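Local coordinates for protein inactive glucansucrase (PDB 5JBD) that is named an inactive glucansucrase and belongs to glycosyl hydrolase family 70, whose members are built round a circularly permuted (beta/alpha)8 barrel, at residues A[501-506]-A[511-516]; A[595-600]-A[614-619]; A[343-348]-A[371-376]. All blocks are in the same frame, centred on the assembly; numbering follows the deposited sequence.

How the contacts relate
All three contacts lie on the same side of the chain's centre and follow a path from the barrel part of the molecule outward. Contact 3 sets helix 343-354 beside the 371-376 segment through one long salt bridge. The last two residues of that segment pair with strand 501-505 of contact 1, where Gln501 O lies 2.7 Å from Asp376 N; the centres of these contacts are about 13 Å apart. Contact 2, centred about 12 Å from contact 1, spans the two layers of the adjoining beta domain, and their nearest atoms are about 7 Å apart. None of the six segments supplies a ligand to the calcium ion, which Glu237, Asp243, Asn287 and Asn751 bind.

Contact 1: A[501-506]-A[511-516]; sequences QTMTKL and LASVRY
Strands 501-505 and 511-515 run antiparallel at 170° with their axes 4.6 Å apart, from the Gln501–Arg515 pair to Lys505–Leu511 beside the turn, and form a beta hairpin. Thr502–Val514 and Thr504–Ala512 are its hydrogen-bonded pairs, each closed by two N–H···O=C bonds, while the CA hydrogens of Gln501 and Met503 approach the carbonyl oxygens of Val514 and Ala512. The hairpin belongs to a larger antiparallel sheet, flanked by 375-376 and 537-542, consistent with the beta-sandwich domain that accompanies the barrel in this family.

Gln501, Met503, Leu511, Ser513 and Arg515 share one face. The extended Gln501 side chain, with CG anti to the backbone N (chi1 -179°), leans diagonally across the neighbouring strand. Its CB rests 3.5 Å from Arg515 CD, and its NE2 donates to Ser513 OG (2.8 Å), which lies almost in the amide plane. Since NE2 also meets Asn456 OD1 and OE1 takes the N–H of Lys457, three bonds fix the rotation of this buried amide. The guanidinium of Arg515 is bonded to the carbonyl oxygens of Gly499 and Ser455. Further along, Met503 bends at its last torsion so that CE touches both Leu511 methyls, 3.7 Å from CD1 and from CD2; Leu365 and Ile366 of helix 364-367 pack against the same two residues.

Ala512 points to the reverse face, where Leu506 CD1, from beyond the corner of the chain, touches its CB at 3.9 Å, and both side chains abut Ile554 of strand 550-555. Past the end of its strand, Tyr516 swings its ring back so that its hydroxyl reaches the partner strand. There Thr502 OG1 lies at the ring edge, in plane, hydrogen-bonded to Tyr516 OH at 2.6 Å and also bonded to Asn375 OD1.

Contact 2: A[595-600]-A[614-619]; sequences GILKVT and GVWVPV
Leu597 and Trp616 meet at about a right angle, the leucine pushing a methyl end-on against the flat of the indole. CD2 stands over one face of the five-membered ring, 4.1 Å from its centroid and 18° off the normal, a CH-pi contact whose nearest ring atom is Trp616 CG at 3.9 Å. With CG anti to the backbone N (chi1 -165°), the Leu597 side chain reaches out from its strand toward the indole. Val599, two residues along and so on the same side of the strand, approaches differently: the Val599 and Trp616 side chains run past each other in opposite directions, and both methyls come obliquely to Trp616 NE1 from the side of the ring that Leu597 covers, CG2 at 4.0 Å and CG1 at 4.1 Å. The bulk of the tryptophan thus bridges backbones that stay well apart, the CA atoms of Leu597 and Trp616 being 9.5 Å from each other.

Behind these side chains the strands have separate partners, 550-555 for strand 596-605, and 537-542 and 564-571 for strand 612-618. Asn567 and Asn585 also pack on the indole. A leucine and a valine of one strand packed against a tryptophan of another sheet, joined by side chains alone across these two segments, is the core packing of a beta sandwich.

Contact 3: A[343-348]-A[371-376]; sequences SGEFYT and VNRQND
Glu345 and Arg373 make the whole of this contact, each contributing half of the small buried surface. Glu345 sits near the N-terminal end of helix 343-354, which follows strand 340-341 of the eight-stranded parallel barrel sheet; Arg373 comes from the irregular segment that leads into strand 375-376. Both side chains set out toward each other and bring OE1 of Glu345 to 4.0 Å from NH1 of Arg373, a long salt bridge. The two flat groups are turned steeply, with the carboxylate and guanidinium planes 74° apart, so they do not pair side by side.

Glu345 bends at its second torsion (chi2 71°), whereas Arg373 is extended from CG to NE and covers about half the distance between the two CA atoms. The guanidinium is held chiefly by other groups: NE bonds to the carbonyl oxygen of Lys457 and NH1 to Ser369 OG, with a weak bond from NH2 to Asp458 O. Within its own segment Val371 CB lies 3.6 Å off one face of the guanidinium, toward the rim. Next to Arg373 the backbone is shaped by an Asx turn, in which Gln374 N donates to Asn372 OD1 at 3.0 Å from above the carbonyl plane.

Ser369 and Asn456 also touch the Glu345 side chain. At such a separation and tilt the pairing is probably mainly electrostatic: two opposite charges in a buried setting may stabilise one another, while directional hydrogen bonds to Lys457 and Ser369 fix the arginine in place.

Contact 1: A[501-506]-A[511-516]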
loop_
_atom_site.group_PDB
_atom_site.type_symbol
_atom_site.label_atom_id
_atom_site.label_comp_id
_atom_site.label_asym_id
_atom_site.label_seq_id
_atom_site.Cartn_x
_atom_site.Cartn_y
_atom_site.Cartn_z
ATOM N N GLN A 501 34.447 -4.426 4.023
ATOM C CA GLN A 501 34.043 -4.906 2.711
ATOM C C GLN A 501 34.840 -4.198 1.632
ATOM O O GLN A 501 35.009 -2.974 1.682
ATOM C CB GLN A 501 32.557 -4.645 2.445
ATOM C CG GLN A 501 32.089 -5.153 1.079
ATOM C CD GLN A 501 30.593 -5.029 0.880
ATOM O OE1 GLN A 501 29.918 -4.344 1.641
ATOM N NE2 GLN A 501 30.064 -5.698 -0.138
ATOM N N THR A 502 35.271 -4.974 0.643
ATOM C CA THR A 502 35.906 -4.456 -0.567
ATOM C C THR A 502 35.258 -5.112 -1.776
ATOM O O THR A 502 35.130 -6.332 -1.833
ATOM C CB THR A 502 37.430 -4.747 -0.564
ATOM O OG1 THR A 502 38.022 -4.196 0.621
ATOM C CG2 THR A 502 38.126 -4.151 -1.804
ATOM N N MET A 503 34.819 -4.296 -2.722
ATOM C CA MET A 503 34.268 -4.775 -3.983
ATOM C C MET A 503 35.195 -4.324 -5.097
ATOM O O MET A 503 35.455 -3.125 -5.247
ATOM C CB MET A 503 32.888 -4.202 -4.240
ATOM C CG MET A 503 31.821 -4.639 -3.256
ATOM S SD MET A 503 30.165 -4.055 -3.710
ATOM C CE MET A 503 29.774 -5.134 -5.068
ATOM N N THR A 504 35.634 -5.276 -5.906
ATOM C CA THR A 504 36.694 -5.062 -6.890
ATOM C C THR A 504 36.343 -5.735 -8.220
ATOM O O THR A 504 35.994 -6.909 -8.224
ATOM C CB THR A 504 37.987 -5.676 -6.339
ATOM O OG1 THR A 504 38.322 -5.052 -5.097
ATOM C CG2 THR A 504 39.150 -5.496 -7.292
ATOM N N LYS A 505 36.411 -4.996 -9.328
ATOM C CA LYS A 505 36.208 -5.590 -10.654
ATOM C C LYS A 505 37.420 -6.430 -11.042
ATOM O O LYS A 505 38.560 -5.952 -10.961
ATOM C CB LYS A 505 35.972 -4.531 -11.724
ATOM C CG LYS A 505 34.603 -3.877 -11.642
ATOM C CD LYS A 505 34.458 -2.806 -12.708
ATOM C CE LYS A 505 34.330 -3.402 -14.095
ATOM N NZ LYS A 505 33.996 -2.383 -15.125
ATOM N N LEU A 506 37.162 -7.675 -11.426
ATOM C CA LEU A 506 38.199 -8.618 -11.870
ATOM C C LEU A 506 38.388 -8.578 -13.383
ATOM O O LEU A 506 39.467 -8.858 -13.881
ATOM C CB LEU A 506 37.866 -10.040 -11.407
ATOM C CG LEU A 506 37.720 -10.216 -9.890
ATOM C CD1 LEU A 506 37.154 -11.594 -9.587
ATOM C CD2 LEU A 506 39.029 -9.978 -9.131
ATOM N N LEU A 511 32.907 -9.068 -10.773
ATOM C CA LEU A 511 33.505 -8.537 -9.556
ATOM C C LEU A 511 33.566 -9.541 -8.419
ATOM O O LEU A 511 32.859 -10.559 -8.433
ATOM C CB LEU A 511 32.796 -7.255 -9.140
ATOM C CG LEU A 511 31.394 -7.264 -8.534
ATOM C CD1 LEU A 511 31.362 -7.816 -7.110
ATOM C CD2 LEU A 511 30.864 -5.837 -8.541
ATOM N N ALA A 512 34.429 -9.230 -7.452
ATOM C CA ALA A 512 34.561 -9.949 -6.185
ATOM C C ALA A 512 34.166 -9.007 -5.058
ATOM O O ALA A 512 34.676 -7.869 -4.974
ATOM C CB ALA A 512 35.991 -10.443 -5.998
ATOM N N SER A 513 33.201 -9.443 -4.250
ATOM C CA SER A 513 32.768 -8.727 -3.047
ATOM C C SER A 513 33.215 -9.560 -1.858
ATOM O O SER A 513 32.778 -10.695 -1.707
ATOM C CB SER A 513 31.256 -8.546 -3.032
ATOM O OG SER A 513 30.871 -7.758 -1.924
ATOM N N VAL A 514 34.127 -8.995 -1.061
ATOM C CA VAL A 514 34.801 -9.716 0.007
ATOM C C VAL A 514 34.460 -9.074 1.345
ATOM O O VAL A 514 34.550 -7.845 1.470
ATOM C CB VAL A 514 36.334 -9.701 -0.188
ATOM C CG1 VAL A 514 37.058 -10.246 1.039
ATOM C CG2 VAL A 514 36.714 -10.541 -1.417
ATOM N N ARG A 515 34.099 -9.900 2.324
ATOM C CA ARG A 515 34.015 -9.476 3.725
ATOM C C ARG A 515 35.173 -10.082 4.503
ATOM O O ARG A 515 35.479 -11.263 4.341
ATOM C CB ARG A 515 32.654 -9.864 4.327
ATOM C CG ARG A 515 31.448 -9.225 3.626
ATOM C CD ARG A 515 31.452 -7.697 3.706
ATOM N NE ARG A 515 31.362 -7.216 5.088
ATOM C CZ ARG A 515 30.245 -7.164 5.820
ATOM N NH1 ARG A 515 29.079 -7.561 5.320
ATOM N NH2 ARG A 515 30.296 -6.712 7.082
ATOM N N TYR A 516 35.843 -9.273 5.319
ATOM C CA TYR A 516 37.115 -9.704 5.931
ATOM C C TYR A 516 36.953 -10.503 7.222
ATOM O O TYR A 516 37.908 -11.149 7.650
ATOM C CB TYR A 516 38.060 -8.506 6.151
ATOM C CG TYR A 516 38.470 -7.862 4.852
ATOM C CD1 TYR A 516 39.313 -8.530 3.963
ATOM C CD2 TYR A 516 38.010 -6.609 4.493
ATOM C CE1 TYR A 516 39.666 -7.977 2.739
ATOM C CE2 TYR A 516 38.391 -6.024 3.283
ATOM C CZ TYR A 516 39.215 -6.719 2.410
ATOM O OH TYR A 516 39.593 -6.163 1.205
#

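Contact 2: A[595-600]-A[614-619]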
loop_
_atom_site.group_PDB
_atom_site.type_symbol
_atom_site.label_atom_id
_atom_site.label_comp_id
_atom_site.label_asym_id
_atom_site.label_seq_id
_atom_site.Cartn_x
_atom_site.Cartn_y
_atom_site.Cartn_z
ATOM N N GLY A 595 47.144 -14.382 1.447
ATOM C CA GLY A 595 45.688 -14.371 1.552
ATOM C C GLY A 595 44.967 -14.271 0.217
ATOM O O GLY A 595 43.815 -13.883 0.188
ATOM N N ILE A 596 45.641 -14.631 -0.884
ATOM C CA ILE A 596 45.039 -14.607 -2.223
ATOM C C ILE A 596 44.433 -15.965 -2.551
ATOM O O ILE A 596 45.101 -16.983 -2.410
ATOM C CB ILE A 596 46.071 -14.242 -3.319
ATOM C CG1 ILE A 596 46.738 -12.903 -3.003
ATOM C CG2 ILE A 596 45.409 -14.204 -4.692
ATOM C CD1 ILE A 596 45.776 -11.741 -2.799
ATOM N N LEU A 597 43.177 -15.970 -2.995
ATOM C CA LEU A 597 42.503 -17.182 -3.454
ATOM C C LEU A 597 42.392 -17.197 -4.986
ATOM O O LEU A 597 41.865 -16.260 -5.581
ATOM C CB LEU A 597 41.106 -17.284 -2.825
ATOM C CG LEU A 597 40.436 -18.653 -2.936
ATOM C CD1 LEU A 597 41.140 -19.658 -2.038
ATOM C CD2 LEU A 597 38.956 -18.566 -2.594
ATOM N N LYS A 598 42.860 -18.282 -5.599
ATOM C CA LYS A 598 42.886 -18.457 -7.058
ATOM C C LYS A 598 41.683 -19.274 -7.494
ATOM O O LYS A 598 41.532 -20.408 -7.065
ATOM C CB LYS A 598 44.177 -19.225 -7.479
ATOM C CG LYS A 598 45.374 -18.347 -7.875
ATOM C CD LYS A 598 45.367 -18.075 -9.385
ATOM C CE LYS A 598 45.540 -16.606 -9.707
ATOM N NZ LYS A 598 45.289 -16.312 -11.141
ATOM N N VAL A 599 40.857 -18.727 -8.376
ATOM C CA VAL A 599 39.592 -19.362 -8.735
ATOM C C VAL A 599 39.441 -19.373 -10.255
ATOM O O VAL A 599 39.840 -18.415 -10.925
ATOM C CB VAL A 599 38.389 -18.595 -8.090
ATOM C CG1 VAL A 599 37.066 -19.264 -8.430
ATOM C CG2 VAL A 599 38.544 -18.509 -6.570
ATOM N N THR A 600 38.835 -20.436 -10.782
ATOM C CA THR A 600 38.477 -20.521 -12.201
ATOM C C THR A 600 37.005 -20.208 -12.453
ATOM O O THR A 600 36.126 -20.766 -11.791
ATOM C CB THR A 600 38.792 -21.923 -12.769
ATOM O OG1 THR A 600 40.154 -22.229 -12.510
ATOM C CG2 THR A 600 38.547 -21.989 -14.271
ATOM N N GLY A 614 29.733 -17.413 -7.728
ATOM C CA GLY A 614 30.535 -18.253 -6.840
ATOM C C GLY A 614 30.581 -17.672 -5.435
ATOM O O GLY A 614 30.675 -16.460 -5.283
ATOM N N VAL A 615 30.546 -18.526 -4.414
ATOM C CA VAL A 615 30.661 -18.079 -3.025
ATOM C C VAL A 615 31.596 -18.985 -2.218
ATOM O O VAL A 615 31.436 -20.232 -2.239
ATOM C CB VAL A 615 29.275 -18.011 -2.348
ATOM C CG1 VAL A 615 29.403 -17.415 -0.940
ATOM C CG2 VAL A 615 28.320 -17.196 -3.203
ATOM N N TRP A 616 32.542 -18.364 -1.505
ATOM C CA TRP A 616 33.557 -19.076 -0.701
ATOM C C TRP A 616 33.503 -18.639 0.751
ATOM O O TRP A 616 33.425 -17.436 1.027
ATOM C CB TRP A 616 34.972 -18.804 -1.244
ATOM C CG TRP A 616 35.130 -19.319 -2.645
ATOM C CD1 TRP A 616 34.877 -18.650 -3.795
ATOM C CD2 TRP A 616 35.503 -20.643 -3.023
ATOM N NE1 TRP A 616 35.091 -19.466 -4.880
ATOM C CE2 TRP A 616 35.477 -20.699 -4.432
ATOM C CE3 TRP A 616 35.860 -21.797 -2.301
ATOM C CZ2 TRP A 616 35.795 -21.861 -5.144
ATOM C CZ3 TRP A 616 36.182 -22.959 -3.014
ATOM C CH2 TRP A 616 36.137 -22.979 -4.421
ATOM N N VAL A 617 33.565 -19.607 1.668
ATOM C CA VAL A 617 33.626 -19.332 3.114
ATOM C C VAL A 617 34.685 -20.190 3.804
ATOM O O VAL A 617 34.994 -21.279 3.327
ATOM C CB VAL A 617 32.258 -19.552 3.821
ATOM C CG1 VAL A 617 31.226 -18.573 3.286
ATOM C CG2 VAL A 617 31.762 -20.986 3.689
ATOM N N PRO A 618 35.226 -19.718 4.934
ATOM C CA PRO A 618 36.188 -20.553 5.660
ATOM C C PRO A 618 35.661 -21.942 6.058
ATOM O O PRO A 618 34.493 -22.092 6.403
ATOM C CB PRO A 618 36.500 -19.722 6.915
ATOM C CG PRO A 618 36.240 -18.303 6.499
ATOM C CD PRO A 618 35.085 -18.381 5.549
ATOM N N VAL A 619 36.535 -22.940 5.976
ATOM C CA VAL A 619 36.289 -24.266 6.539
ATOM C C VAL A 619 36.254 -24.100 8.065
ATOM O O VAL A 619 37.155 -23.484 8.627
ATOM C CB VAL A 619 37.427 -25.256 6.162
ATOM C CG1 VAL A 619 37.308 -26.567 6.942
ATOM C CG2 VAL A 619 37.429 -25.535 4.657
#

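Contact 3: A[343-348]-A[371-376]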
loop_
_atom_site.group_PDB
_atom_site.type_symbol
_atom_site.label_atom_id
_atom_site.label_comp_id
_atom_site.label_asym_id
_atom_site.label_seq_id
_atom_site.Cartn_x
_atom_site.Cartn_y
_atom_site.Cartn_z
ATOM N N SER A 343 16.314 2.071 -2.035
ATOM C CA SER A 343 15.710 1.646 -3.293
ATOM C C SER A 343 16.711 1.663 -4.448
ATOM O O SER A 343 16.581 0.877 -5.393
ATOM C CB SER A 343 14.466 2.493 -3.626
ATOM O OG SER A 343 14.775 3.834 -3.924
ATOM N N GLY A 344 17.697 2.572 -4.379
ATOM C CA GLY A 344 18.772 2.633 -5.347
ATOM C C GLY A 344 19.451 1.296 -5.573
ATOM O O GLY A 344 19.709 0.927 -6.710
ATOM N N GLU A 345 19.698 0.567 -4.481
ATOM C CA GLU A 345 20.322 -0.749 -4.557
ATOM C C GLU A 345 19.453 -1.742 -5.317
ATOM O O GLU A 345 19.971 -2.546 -6.096
ATOM C CB GLU A 345 20.658 -1.291 -3.153
ATOM C CG GLU A 345 21.211 -2.714 -3.091
ATOM C CD GLU A 345 22.639 -2.857 -3.635
ATOM O OE1 GLU A 345 23.322 -1.833 -3.820
ATOM O OE2 GLU A 345 23.080 -4.002 -3.898
ATOM N N PHE A 346 18.143 -1.695 -5.073
ATOM C CA PHE A 346 17.207 -2.553 -5.807
ATOM C C PHE A 346 17.248 -2.317 -7.323
ATOM O O PHE A 346 17.368 -3.272 -8.097
ATOM C CB PHE A 346 15.772 -2.375 -5.280
ATOM C CG PHE A 346 14.723 -2.903 -6.217
ATOM C CD1 PHE A 346 14.475 -4.267 -6.299
ATOM C CD2 PHE A 346 14.010 -2.037 -7.038
ATOM C CE1 PHE A 346 13.508 -4.760 -7.177
ATOM C CE2 PHE A 346 13.053 -2.524 -7.921
ATOM C CZ PHE A 346 12.812 -3.881 -7.996
ATOM N N TYR A 347 17.166 -1.050 -7.739
ATOM C CA TYR A 347 17.217 -0.727 -9.161
ATOM C C TYR A 347 18.567 -1.114 -9.773
ATOM O O TYR A 347 18.612 -1.622 -10.886
ATOM C CB TYR A 347 16.854 0.734 -9.442
ATOM C CG TYR A 347 15.395 1.005 -9.148
ATOM C CD1 TYR A 347 14.380 0.431 -9.930
ATOM C CD2 TYR A 347 15.015 1.776 -8.041
ATOM C CE1 TYR A 347 13.033 0.641 -9.630
ATOM C CE2 TYR A 347 13.679 1.994 -7.737
ATOM C CZ TYR A 347 12.691 1.425 -8.532
ATOM O OH TYR A 347 11.375 1.652 -8.212
ATOM N N THR A 348 19.648 -0.931 -9.023
ATOM C CA THR A 348 20.972 -1.332 -9.489
ATOM C C THR A 348 21.063 -2.849 -9.692
ATOM O O THR A 348 21.533 -3.320 -10.740
ATOM C CB THR A 348 22.062 -0.826 -8.525
ATOM O OG1 THR A 348 22.087 0.611 -8.565
ATOM C CG2 THR A 348 23.434 -1.356 -8.908
ATOM N N VAL A 371 25.140 3.484 -0.015
ATOM C CA VAL A 371 26.509 3.209 0.448
ATOM C C VAL A 371 27.453 2.793 -0.705
ATOM O O VAL A 371 27.170 1.840 -1.449
ATOM C CB VAL A 371 26.517 2.070 1.493
ATOM C CG1 VAL A 371 27.870 1.983 2.193
ATOM C CG2 VAL A 371 25.378 2.264 2.511
ATOM N N ASN A 372 28.585 3.500 -0.825
ATOM C CA ASN A 372 29.670 3.106 -1.730
ATOM C C ASN A 372 30.447 1.991 -1.053
ATOM O O ASN A 372 30.873 2.154 0.085
ATOM C CB ASN A 372 30.579 4.300 -2.028
ATOM C CG ASN A 372 31.730 3.941 -2.953
ATOM O OD1 ASN A 372 32.606 3.160 -2.591
ATOM N ND2 ASN A 372 31.736 4.507 -4.135
ATOM N N ARG A 373 30.610 0.854 -1.728
ATOM C CA ARG A 373 31.213 -0.320 -1.101
ATOM C C ARG A 373 32.543 -0.733 -1.768
ATOM O O ARG A 373 32.950 -1.886 -1.689
ATOM C CB ARG A 373 30.213 -1.481 -1.070
ATOM C CG ARG A 373 29.006 -1.205 -0.187
ATOM C CD ARG A 373 28.041 -2.396 -0.102
ATOM N NE ARG A 373 26.983 -2.136 0.888
ATOM C CZ ARG A 373 25.830 -1.505 0.640
ATOM N NH1 ARG A 373 25.526 -1.068 -0.586
ATOM N NH2 ARG A 373 24.970 -1.298 1.628
ATOM N N GLN A 374 33.219 0.214 -2.411
ATOM C CA GLN A 374 34.545 -0.041 -2.978
ATOM C C GLN A 374 35.488 -0.553 -1.895
ATOM O O GLN A 374 36.143 -1.565 -2.072
ATOM C CB GLN A 374 35.130 1.214 -3.631
ATOM C CG GLN A 374 36.410 0.951 -4.422
ATOM C CD GLN A 374 36.131 0.459 -5.812
ATOM O OE1 GLN A 374 35.460 1.142 -6.586
ATOM N NE2 GLN A 374 36.672 -0.717 -6.160
ATOM N N ASN A 375 35.551 0.167 -0.781
ATOM C CA ASN A 375 36.409 -0.212 0.328
ATOM C C ASN A 375 35.826 0.402 1.605
ATOM O O ASN A 375 36.261 1.455 2.090
ATOM C CB ASN A 375 37.852 0.229 0.061
ATOM C CG ASN A 375 38.865 -0.501 0.927
ATOM O OD1 ASN A 375 38.733 -1.692 1.217
ATOM N ND2 ASN A 375 39.911 0.216 1.315
ATOM N N ASP A 376 34.805 -0.280 2.118
ATOM C CA ASP A 376 33.997 0.199 3.244
ATOM C C ASP A 376 34.587 -0.407 4.508
ATOM O O ASP A 376 34.332 -1.581 4.803
ATOM C CB ASP A 376 32.540 -0.223 3.026
ATOM C CG ASP A 376 31.593 0.233 4.130
ATOM O OD1 ASP A 376 32.037 0.774 5.185
ATOM O OD2 ASP A 376 30.356 0.007 3.939
#